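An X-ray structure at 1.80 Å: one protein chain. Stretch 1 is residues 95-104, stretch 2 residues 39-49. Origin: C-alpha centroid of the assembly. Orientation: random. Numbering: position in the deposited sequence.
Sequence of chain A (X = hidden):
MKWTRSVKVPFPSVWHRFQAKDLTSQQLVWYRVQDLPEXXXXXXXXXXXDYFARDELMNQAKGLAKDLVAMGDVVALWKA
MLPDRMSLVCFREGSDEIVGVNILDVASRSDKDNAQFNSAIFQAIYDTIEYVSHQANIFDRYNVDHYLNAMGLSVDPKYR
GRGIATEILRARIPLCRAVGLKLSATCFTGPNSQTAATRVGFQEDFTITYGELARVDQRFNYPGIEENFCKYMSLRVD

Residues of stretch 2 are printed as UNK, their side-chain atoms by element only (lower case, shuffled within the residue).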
ATOM      1  N   SER A  95      -1.530  21.179 -10.115  1.00 25.85           N
ATOM      2  CA  SER A  95      -0.504  20.369 -10.771  1.00 24.73           C
ATOM      3  C   SER A  95      -0.949  18.942 -11.061  1.00 26.57           C
ATOM      4  O   SER A  95      -1.579  18.290 -10.225  1.00 26.61           O
ATOM      5  CB  SER A  95       0.768  20.338  -9.929  1.00 24.82           C
ATOM      6  OG  SER A  95       1.699  19.415 -10.469  1.00 25.68           O
ATOM      7  N   ASP A  96      -0.595  18.440 -12.239  1.00 24.62           N
ATOM      8  CA  ASP A  96      -1.021  17.102 -12.624  1.00 25.98           C
ATOM      9  C   ASP A  96       0.011  16.051 -12.229  1.00 24.96           C
ATOM     10  O   ASP A  96      -0.137  14.859 -12.522  1.00 23.41           O
ATOM     11  CB  ASP A  96      -1.308  17.061 -14.124  1.00 28.76           C
ATOM     12  CG  ASP A  96      -2.461  17.957 -14.512  1.00 29.64           C
ATOM     13  OD1 ASP A  96      -3.609  17.621 -14.161  1.00 33.59           O
ATOM     14  OD2 ASP A  96      -2.229  18.995 -15.163  1.00 31.96           O
ATOM     15  N   GLU A  97       1.043  16.499 -11.527  1.00 24.38           N
ATOM     16  CA  GLU A  97       2.138  15.618 -11.148  1.00 24.88           C
ATOM     17  C   GLU A  97       1.755  14.728  -9.969  1.00 20.05           C
ATOM     18  O   GLU A  97       1.160  15.198  -8.993  1.00 22.61           O
ATOM     19  CB  GLU A  97       3.358  16.461 -10.792  1.00 26.41           C
ATOM     20  CG  GLU A  97       4.665  15.724 -10.833  1.00 27.46           C
ATOM     21  CD  GLU A  97       5.825  16.668 -10.636  1.00 30.43           C
ATOM     22  OE1 GLU A  97       6.140  17.423 -11.577  1.00 33.53           O
ATOM     23  OE2 GLU A  97       6.402  16.669  -9.527  1.00 32.83           O
ATOM     24  N   ILE A  98       2.099  13.448 -10.053  1.00 20.41           N
ATOM     25  CA  ILE A  98       1.769  12.518  -8.969  1.00 18.59           C
ATOM     26  C   ILE A  98       2.555  12.829  -7.695  1.00 19.60           C
ATOM     27  O   ILE A  98       3.791  12.846  -7.701  1.00 18.94           O
ATOM     28  CB  ILE A  98       1.999  11.049  -9.372  1.00 18.01           C
ATOM     29  CG1 ILE A  98       1.002  10.639 -10.455  1.00 19.98           C
ATOM     30  CG2 ILE A  98       1.890  10.131  -8.138  1.00 16.08           C
ATOM     31  CD1 ILE A  98       1.265   9.270 -11.040  1.00 19.34           C
ATOM     32  N   VAL A  99       1.843  13.075  -6.598  1.00 15.56           N
ATOM     33  CA  VAL A  99       2.509  13.320  -5.319  1.00 17.40           C
ATOM     34  C   VAL A  99       2.769  11.996  -4.606  1.00 17.94           C
ATOM     35  O   VAL A  99       3.885  11.723  -4.156  1.00 17.80           O
ATOM     36  CB  VAL A  99       1.700  14.249  -4.400  1.00 16.22           C
ATOM     37  CG1 VAL A  99       2.385  14.392  -3.058  1.00 17.16           C
ATOM     38  CG2 VAL A  99       1.525  15.630  -5.048  1.00 20.13           C
ATOM     39  N   GLY A 100       1.724  11.184  -4.504  1.00 15.27           N
ATOM     40  CA  GLY A 100       1.841   9.854  -3.947  1.00 15.64           C
ATOM     41  C   GLY A 100       0.854   8.910  -4.604  1.00 15.78           C
ATOM     42  O   GLY A 100      -0.084   9.344  -5.266  1.00 16.15           O
ATOM     43  N   VAL A 101       1.073   7.610  -4.440  1.00 15.46           N
ATOM     44  CA  VAL A 101       0.153   6.617  -4.975  1.00 14.86           C
ATOM     45  C   VAL A 101       0.108   5.399  -4.047  1.00 17.31           C
ATOM     46  O   VAL A 101       1.068   5.114  -3.341  1.00 19.11           O
ATOM     47  CB  VAL A 101       0.454   6.276  -6.481  1.00 17.90           C
ATOM     48  CG1 VAL A 101       1.916   6.031  -6.712  1.00 18.77           C
ATOM     49  CG2 VAL A 101      -0.363   5.097  -6.985  1.00 18.04           C
ATOM     50  N   ASN A 102      -1.044   4.731  -3.991  1.00 14.79           N
ATOM     51  CA  ASN A 102      -1.228   3.544  -3.160  1.00 15.10           C
ATOM     52  C   ASN A 102      -1.927   2.560  -4.075  1.00 14.05           C
ATOM     53  O   ASN A 102      -3.063   2.795  -4.490  1.00 11.04           O
ATOM     54  CB  ASN A 102      -2.135   3.867  -1.965  1.00 13.40           C
ATOM     55  CG  ASN A 102      -1.873   2.983  -0.732  1.00 14.97           C
ATOM     56  OD1 ASN A 102      -2.427   3.239   0.338  1.00 15.68           O
ATOM     57  ND2 ASN A 102      -1.056   1.946  -0.878  1.00 15.38           N
ATOM     58  N   ILE A 103      -1.234   1.482  -4.434  1.00 14.50           N
ATOM     59  CA  ILE A 103      -1.837   0.457  -5.282  1.00 14.35           C
ATOM     60  C   ILE A 103      -2.638  -0.496  -4.405  1.00 14.57           C
ATOM     61  O   ILE A 103      -2.089  -1.134  -3.510  1.00 14.54           O
ATOM     62  CB  ILE A 103      -0.776  -0.312  -6.101  1.00 14.01           C
ATOM     63  CG1 ILE A 103       0.085   0.666  -6.908  1.00 17.63           C
ATOM     64  CG2 ILE A 103      -1.435  -1.322  -7.028  1.00 14.50           C
ATOM     65  CD1 ILE A 103      -0.683   1.389  -8.016  1.00 15.07           C
ATOM     66  N   LEU A 104      -3.945  -0.574  -4.655  1.00 14.27           N
ATOM     67  CA  LEU A 104      -4.838  -1.296  -3.770  1.00 13.57           C
ATOM     68  C   LEU A 104      -5.621  -2.362  -4.534  1.00 13.05           C
ATOM     69  O   LEU A 104      -5.876  -2.225  -5.743  1.00 14.15           O
ATOM     70  CB  LEU A 104      -5.852  -0.332  -3.117  1.00 14.35           C
ATOM     71  CG  LEU A 104      -5.434   0.956  -2.393  1.00 12.89           C
ATOM     72  CD1 LEU A 104      -6.667   1.640  -1.827  1.00 13.43           C
ATOM     73  CD2 LEU A 104      -4.457   0.700  -1.288  1.00 12.32           C
ATOM     74  N   UNK A  39      -5.645   6.795 -17.553  1.00 19.62           N
ATOM     75  CA  UNK A  39      -4.573   7.369 -18.375  1.00 20.26           C
ATOM     76  C   UNK A  39      -3.375   7.819 -17.546  1.00 19.05           C
ATOM     77  O   UNK A  39      -2.436   8.403 -18.078  1.00 20.24           O
ATOM     78  o   UNK A  39      -5.907  10.758 -18.966  1.00 26.60           O
ATOM     79  c   UNK A  39      -5.096   8.537 -19.223  1.00 21.54           C
ATOM     80  c   UNK A  39      -5.570   9.706 -18.382  1.00 22.93           C
ATOM     81  o   UNK A  39      -5.627   9.572 -17.146  1.00 20.94           O
ATOM     82  N   UNK A  40      -3.410   7.562 -16.243  1.00 19.55           N
ATOM     83  CA  UNK A  40      -2.240   7.793 -15.398  1.00 18.73           C
ATOM     84  C   UNK A  40      -1.655   6.483 -14.850  1.00 19.07           C
ATOM     85  O   UNK A  40      -0.695   6.499 -14.054  1.00 19.34           O
ATOM     86  n   UNK A  40      -1.636  12.948 -13.806  1.00 21.34           N
ATOM     87  c   UNK A  40      -2.437  10.859 -15.640  1.00 20.51           C
ATOM     88  n   UNK A  40       0.556  12.319 -14.044  1.00 22.09           N
ATOM     89  c   UNK A  40      -0.724  12.146 -14.351  1.00 20.21           C
ATOM     90  c   UNK A  40      -3.259  10.032 -14.644  1.00 20.64           C
ATOM     91  c   UNK A  40      -2.584   8.724 -14.240  1.00 19.28           C
ATOM     92  n   UNK A  40      -1.070  11.170 -15.191  1.00 18.98           N
ATOM     93  N   UNK A  41      -2.218   5.355 -15.278  1.00 19.08           N
ATOM     94  CA  UNK A  41      -1.732   4.059 -14.795  1.00 17.71           C
ATOM     95  C   UNK A  41      -0.204   3.923 -14.931  1.00 18.98           C
ATOM     96  O   UNK A  41       0.485   3.643 -13.947  1.00 18.01           O
ATOM     97  c   UNK A  41      -5.753   1.155 -14.846  1.00 17.23           C
ATOM     98  c   UNK A  41      -5.652   3.102 -13.449  1.00 16.14           C
ATOM     99  c   UNK A  41      -4.504   1.459 -15.354  1.00 17.34           C
ATOM    100  c   UNK A  41      -6.333   1.978 -13.893  1.00 16.89           C
ATOM    101  c   UNK A  41      -2.439   2.886 -15.484  1.00 17.73           C
ATOM    102  c   UNK A  41      -3.811   2.580 -14.929  1.00 16.52           C
ATOM    103  c   UNK A  41      -4.392   3.394 -13.966  1.00 17.03           C
ATOM    104  N   UNK A  42       0.337   4.165 -16.125  1.00 19.74           N
ATOM    105  CA  UNK A  42       1.775   3.958 -16.286  1.00 19.97           C
ATOM    106  C   UNK A  42       2.539   4.970 -15.440  1.00 19.10           C
ATOM    107  O   UNK A  42       3.554   4.606 -14.821  1.00 18.32           O
ATOM    108  o   UNK A  42       4.943   1.440 -17.446  1.00 21.94           O
ATOM    109  o   UNK A  42       2.848   1.203 -18.062  1.00 27.21           O
ATOM    110  c   UNK A  42       2.249   3.975 -17.747  1.00 22.50           C
ATOM    111  c   UNK A  42       3.701   3.452 -17.923  1.00 21.28           C
ATOM    112  c   UNK A  42       3.839   1.922 -17.799  1.00 23.75           C
ATOM    113  N   UNK A  43       2.030   6.205 -15.349  1.00 18.80           N
ATOM    114  CA  UNK A  43       2.728   7.208 -14.563  1.00 19.49           C
ATOM    115  C   UNK A  43       2.840   6.686 -13.136  1.00 17.33           C
ATOM    116  O   UNK A  43       3.924   6.717 -12.532  1.00 17.52           O
ATOM    117  o   UNK A  43       3.063   8.887 -16.725  1.00 23.38           O
ATOM    118  c   UNK A  43       2.129   9.235 -15.979  1.00 21.29           C
ATOM    119  o   UNK A  43       1.302  10.118 -16.290  1.00 24.42           O
ATOM    120  c   UNK A  43       2.005   8.565 -14.620  1.00 20.74           C
ATOM    121  N   UNK A  44       1.734   6.108 -12.650  1.00 17.47           N
ATOM    122  CA  UNK A  44       1.699   5.572 -11.295  1.00 16.22           C
ATOM    123  C   UNK A  44       2.742   4.476 -11.145  1.00 17.99           C
ATOM    124  O   UNK A  44       3.519   4.469 -10.180  1.00 17.52           O
ATOM    125  c   UNK A  44       0.315   5.044 -10.963  1.00 14.86           C
ATOM    126  N   UNK A  45       2.769   3.572 -12.124  1.00 16.93           N
ATOM    127  CA  UNK A  45       3.713   2.470 -12.101  1.00 16.64           C
ATOM    128  C   UNK A  45       5.114   3.055 -12.004  1.00 18.15           C
ATOM    129  O   UNK A  45       5.912   2.647 -11.147  1.00 18.24           O
ATOM    130  c   UNK A  45       3.561   1.588 -13.356  1.00 17.96           C
ATOM    131  c   UNK A  45       2.120  -0.044 -12.064  1.00 17.78           C
ATOM    132  c   UNK A  45       2.254   0.799 -13.291  1.00 17.54           C
ATOM    133  c   UNK A  45       4.778   0.663 -13.536  1.00 16.37           C
ATOM    134  N   UNK A  46       5.395   4.069 -12.823  1.00 18.98           N
ATOM    135  CA  UNK A  46       6.735   4.625 -12.825  1.00 18.91           C
ATOM    136  C   UNK A  46       7.050   5.274 -11.486  1.00 18.85           C
ATOM    137  O   UNK A  46       8.150   5.098 -10.946  1.00 19.42           O
ATOM    138  c   UNK A  46       6.904   5.499 -16.594  1.00 22.63           C
ATOM    139  c   UNK A  46       6.939   5.562 -14.022  1.00 20.43           C
ATOM    140  n   UNK A  46       7.015   4.567 -17.717  1.00 19.12           N
ATOM    141  n   UNK A  46       7.151   3.984 -19.938  1.00 22.18           N
ATOM    142  c   UNK A  46       7.230   4.771 -15.288  1.00 20.77           C
ATOM    143  c   UNK A  46       7.024   4.916 -19.005  1.00 22.25           C
ATOM    144  n   UNK A  46       6.913   6.186 -19.369  1.00 21.90           N
ATOM    145  N   UNK A  47       6.055   5.946 -10.911  1.00 16.82           N
ATOM    146  CA  UNK A  47       6.242   6.570  -9.616  1.00 17.64           C
ATOM    147  C   UNK A  47       6.590   5.474  -8.610  1.00 17.19           C
ATOM    148  O   UNK A  47       7.545   5.607  -7.837  1.00 17.26           O
ATOM    149  c   UNK A  47       5.144   9.399  -7.715  1.00 18.43           C
ATOM    150  c   UNK A  47       5.058   8.065  -7.946  1.00 19.41           C
ATOM    151  n   UNK A  47       5.165   9.573  -6.361  1.00 19.28           N
ATOM    152  c   UNK A  47       4.959   7.298  -9.217  1.00 16.32           C
ATOM    153  c   UNK A  47       5.085   8.392  -5.770  1.00 18.84           C
ATOM    154  n   UNK A  47       5.004   7.467  -6.706  1.00 18.49           N
ATOM    155  N   UNK A  48       5.856   4.364  -8.670  1.00 17.33           N
ATOM    156  CA  UNK A  48       6.106   3.272  -7.736  1.00 18.06           C
ATOM    157  C   UNK A  48       7.535   2.756  -7.921  1.00 17.41           C
ATOM    158  O   UNK A  48       8.231   2.491  -6.945  1.00 17.39           O
ATOM    159  c   UNK A  48       3.636   2.525  -7.532  1.00 16.10           C
ATOM    160  c   UNK A  48       5.082   2.144  -7.913  1.00 17.26           C
ATOM    161  s   UNK A  48       3.357   2.827  -5.759  1.00 21.55           S
ATOM    162  c   UNK A  48       3.657   1.219  -5.072  1.00 17.23           C
ATOM    163  N   UNK A  49       7.987   2.654  -9.168  1.00 15.73           N
ATOM    164  CA  UNK A  49       9.321   2.136  -9.410  1.00 15.27           C
ATOM    165  C   UNK A  49      10.383   3.124  -8.989  1.00 18.55           C
ATOM    166  O   UNK A  49      11.481   2.732  -8.593  1.00 21.51           O
ATOM    167  c   UNK A  49       9.488   1.823 -10.887  1.00 17.49           C
ATOM    168  s   UNK A  49       8.455   0.458 -11.375  1.00 19.09           S
TER

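Position 39 has two side-chain carbons, the second carrying two oxygens: a short carboxylate, Asp39. It lies out of reach of stretch 1 and is exposed, as suits a charged group.

Position 40 carries three carbons, a nitrogen, then a carbon bearing two more nitrogens. This guanidinium identifies Arg40. Its NH2 lies 2.7 Å from Asp96 O and its NH1 3.0 Å from the same Asp96 O, both hydrogen bonds, with the oxygen near the guanidinium plane. A planar group with several N-H donors suits a carbonyl approached from its edge.

At position 41 one carbon leads to a six-carbon ring, which makes it Phe41. Its CA-to-CB bond points away from the strand, and the ring makes no contact there.

Position 42 has three carbons, the third with two oxygens, and is Glu42. It too points away; its OE1 is hydrogen-bonded elsewhere in the structure.

Position 43 shows two carbons, the second with two oxygens: Asp43. Its CB is 3.7 Å from Ile98 CD1, while its carboxylate serves the arginine. Arg40 NE donates to Asp43 OD2 at 2.8 Å, a hydrogen bond within a salt bridge that helps hold the guanidinium in place.

Position 44 has a single side-chain carbon and must be Ala44. Its CB lies 4.0 Å from Val101 CG2 and 4.3 Å from Ile98 CD1. The small methyl suits the place where the backbones come nearest, Ala44 CA being 6.6 Å from Val101 CA.

Position 45 has four carbons, forked at the first, with one arm two carbons long: Ile45. Its CA-to-CB bond points away, and although its end comes nearer, it stops short of contact; its apolar side chain is buried.

Position 46 repeats the pattern of three carbons, a nitrogen and a carbon with two nitrogens, so it is Arg46. Exposed and extended, it leads away from the strand, and its NE forms a long salt bridge with Glu42 OE2 at 3.8 Å.

At position 47 one carbon leads to a five-membered ring of three carbons and two nitrogens: His47. The flat ring offers a face to Ile98, whose CG2 lies 3.8 Å from the ring centroid in a CH-pi contact. The same ring is polar, and His47 NE2 donates a weak hydrogen bond to Val99 O at 3.3 Å.

Position 48 has an unbranched chain of two carbons, a sulfur and a carbon, so it is Met48. Its SD is 3.6 Å from Val101 CG1 and its CE 4.1 Å from Ile103 CG1; a flexible thioether can fold against both.

Position 49 has one carbon and one sulfur: Cys49, out of reach of stretch 1.

The helix crosses the strand at nearly a right angle, 94°. Ile98, Val101 and Ile103 point toward it and pack against Ala44, His47 and Met48, while Arg40 secures the loop before the strand through Asp96 O. Apolar packing thus combines with polar anchoring of backbone carbonyls.

Stretch 2, residues 39-49: DRFEDAIRHMC
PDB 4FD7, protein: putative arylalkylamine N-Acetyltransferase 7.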